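Local coordinates for protein inositol-1,4,5-trisphosphate 5-phosphatase 1 (Schizosaccharomyces pombe, PDB 1I9Z) that removes the 5-phosphate from soluble and lipid inositol phosphates, including phosphatidylinositol 4,5-bisphosphate, through its magnesium-dependent catalytic domain, at residues A[233-238]-A[279-284]. Residues are numbered along the deposited sequence; the frame is centred on the assembly and turned at random.
Sequences EYDQLN and PAWTDR
Asp-235 and Arg-284 meet tip to tip in an end-on, two-pronged salt bridge: NH1 of Arg-284 lies 2.7 Å from OD2 of Asp-235, and NH2 of Arg-284 lies 2.8 Å from OD1 of Asp-235. The pair is not coplanar, since carboxylate and guanidinium planes are turned 47° apart. OD2 of Asp-235 is held from both faces of its carboxylate, by NH1 of Arg-284 on one and by the backbone N of Asn-238, 2.8 Å away, on the other. Bends at chi2 and chi3 (-76° and -82°) curl Arg-284 back so that its NH2 also reaches O of Trp-281 at 2.9 Å, near the guanidinium plane. CD2 of Leu-237 covers one guanidinium face, 3.7 Å from CZ of Arg-284, and Glu-252 takes NE, so the buried cation has two acidic partners. Packing is looser toward Trp-281, whose indole edge comes no nearer than 4.3 Å, from CE3 to OD1 of Asp-235; there a water links OD1 to the backbone N of Trp-281. Asp-235 is the N-cap of helix 236-242, and its salt bridge joins that helix start to edge strand 283-288 of the DNase I-like phosphatase fold.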
loop_
_atom_site.group_PDB
_atom_site.type_symbol
_atom_site.label_atom_id
_atom_site.label_comp_id
_atom_site.label_asym_id
_atom_site.label_seq_id
_atom_site.Cartn_x
_atom_site.Cartn_y
_atom_site.Cartn_z
ATOM N N GLU A 233 -12.575 -19.180 -3.504
ATOM C CA GLU A 233 -14.037 -19.090 -3.408
ATOM C C GLU A 233 -14.465 -19.060 -1.962
ATOM O O GLU A 233 -15.611 -18.618 -1.628
ATOM C CB GLU A 233 -14.730 -20.321 -4.050
ATOM C CG GLU A 233 -14.685 -20.392 -5.531
ATOM C CD GLU A 233 -15.360 -21.719 -6.042
ATOM O OE1 GLU A 233 -16.259 -22.260 -5.346
ATOM O OE2 GLU A 233 -14.986 -22.225 -7.138
ATOM N N TYR A 234 -13.583 -19.486 -1.058
ATOM C CA TYR A 234 -13.935 -19.458 0.327
ATOM C C TYR A 234 -13.151 -18.384 1.103
ATOM O O TYR A 234 -13.213 -18.367 2.325
ATOM C CB TYR A 234 -13.630 -20.787 0.938
ATOM C CG TYR A 234 -14.665 -21.796 0.455
ATOM C CD1 TYR A 234 -14.503 -22.480 -0.731
ATOM C CD2 TYR A 234 -15.847 -21.941 1.164
ATOM C CE1 TYR A 234 -15.567 -23.360 -1.243
ATOM C CE2 TYR A 234 -16.883 -22.781 0.677
ATOM C CZ TYR A 234 -16.705 -23.469 -0.521
ATOM O OH TYR A 234 -17.761 -24.229 -0.950
ATOM N N ASP A 235 -12.444 -17.526 0.393
ATOM C CA ASP A 235 -11.669 -16.462 1.086
ATOM C C ASP A 235 -12.615 -15.387 1.597
ATOM O O ASP A 235 -13.431 -14.843 0.818
ATOM C CB ASP A 235 -10.661 -15.855 0.128
ATOM C CG ASP A 235 -9.983 -14.615 0.698
ATOM O OD1 ASP A 235 -9.209 -14.765 1.650
ATOM O OD2 ASP A 235 -10.226 -13.522 0.173
ATOM N N GLN A 236 -12.518 -15.089 2.897
ATOM C CA GLN A 236 -13.405 -14.052 3.514
ATOM C C GLN A 236 -13.179 -12.655 2.969
ATOM O O GLN A 236 -14.124 -11.908 2.781
ATOM C CB GLN A 236 -13.186 -14.028 5.025
ATOM C CG GLN A 236 -13.682 -15.318 5.730
ATOM C CD GLN A 236 -13.179 -15.351 7.124
ATOM O OE1 GLN A 236 -12.348 -14.499 7.505
ATOM N NE2 GLN A 236 -13.654 -16.312 7.924
ATOM N N LEU A 237 -11.936 -12.271 2.664
ATOM C CA LEU A 237 -11.769 -10.919 2.164
ATOM C C LEU A 237 -12.471 -10.700 0.788
ATOM O O LEU A 237 -13.165 -9.673 0.580
ATOM C CB LEU A 237 -10.282 -10.558 2.037
ATOM C CG LEU A 237 -10.067 -9.111 1.479
ATOM C CD1 LEU A 237 -10.706 -8.074 2.430
ATOM C CD2 LEU A 237 -8.585 -8.760 1.363
ATOM N N ASN A 238 -12.263 -11.646 -0.143
ATOM C CA ASN A 238 -12.902 -11.579 -1.458
ATOM C C ASN A 238 -14.414 -11.470 -1.289
ATOM O O ASN A 238 -15.091 -10.648 -1.991
ATOM C CB ASN A 238 -12.568 -12.843 -2.261
ATOM C CG ASN A 238 -13.343 -12.921 -3.605
ATOM O OD1 ASN A 238 -13.162 -12.108 -4.488
ATOM N ND2 ASN A 238 -14.188 -13.910 -3.721
ATOM N N PRO A 279 -4.845 -22.877 7.082
ATOM C CA PRO A 279 -4.089 -21.930 6.236
ATOM C C PRO A 279 -4.989 -20.820 5.719
ATOM O O PRO A 279 -6.218 -21.029 5.557
ATOM C CB PRO A 279 -3.553 -22.761 5.066
ATOM C CG PRO A 279 -3.378 -24.174 5.731
ATOM C CD PRO A 279 -4.625 -24.291 6.694
ATOM N N ALA A 280 -4.376 -19.663 5.432
ATOM C CA ALA A 280 -5.148 -18.527 4.921
ATOM C C ALA A 280 -4.285 -17.504 4.199
ATOM O O ALA A 280 -3.094 -17.465 4.415
ATOM C CB ALA A 280 -5.867 -17.832 6.132
ATOM N N TRP A 281 -4.905 -16.712 3.327
ATOM C CA TRP A 281 -4.249 -15.592 2.694
ATOM C C TRP A 281 -4.486 -14.384 3.655
ATOM O O TRP A 281 -5.290 -13.457 3.378
ATOM C CB TRP A 281 -4.853 -15.280 1.306
ATOM C CG TRP A 281 -4.374 -16.276 0.288
ATOM C CD1 TRP A 281 -3.098 -16.391 -0.264
ATOM C CD2 TRP A 281 -5.194 -17.227 -0.385
ATOM N NE1 TRP A 281 -3.108 -17.364 -1.274
ATOM C CE2 TRP A 281 -4.378 -17.874 -1.366
ATOM C CE3 TRP A 281 -6.557 -17.589 -0.271
ATOM C CZ2 TRP A 281 -4.894 -18.860 -2.238
ATOM C CZ3 TRP A 281 -7.056 -18.584 -1.159
ATOM C CH2 TRP A 281 -6.239 -19.177 -2.102
ATOM N N THR A 282 -3.757 -14.394 4.785
ATOM C CA THR A 282 -3.907 -13.305 5.776
ATOM C C THR A 282 -3.258 -12.005 5.289
ATOM O O THR A 282 -3.695 -10.925 5.655
ATOM C CB THR A 282 -3.201 -13.653 7.121
ATOM O OG1 THR A 282 -1.902 -14.221 6.882
ATOM C CG2 THR A 282 -3.996 -14.641 7.884
ATOM N N ASP A 283 -2.211 -12.128 4.458
ATOM C CA ASP A 283 -1.387 -10.955 4.003
ATOM C C ASP A 283 -1.800 -10.491 2.626
ATOM O O ASP A 283 -1.744 -11.268 1.695
ATOM C CB ASP A 283 0.081 -11.409 4.024
ATOM C CG ASP A 283 0.415 -11.976 5.402
ATOM O OD1 ASP A 283 0.575 -11.151 6.338
ATOM O OD2 ASP A 283 0.394 -13.237 5.607
ATOM N N ARG A 284 -2.197 -9.229 2.521
ATOM C CA ARG A 284 -2.781 -8.746 1.235
ATOM C C ARG A 284 -2.342 -7.358 0.905
ATOM O O ARG A 284 -1.965 -6.564 1.802
ATOM C CB ARG A 284 -4.323 -8.777 1.382
ATOM C CG ARG A 284 -4.859 -10.114 1.980
ATOM C CD ARG A 284 -4.838 -11.255 0.965
ATOM N NE ARG A 284 -5.986 -11.297 0.036
ATOM C CZ ARG A 284 -7.112 -11.988 0.292
ATOM N NH1 ARG A 284 -8.092 -11.980 -0.606
ATOM N NH2 ARG A 284 -7.275 -12.686 1.429
HETATM O O HOH W 1 -7.627 -15.989 3.585
#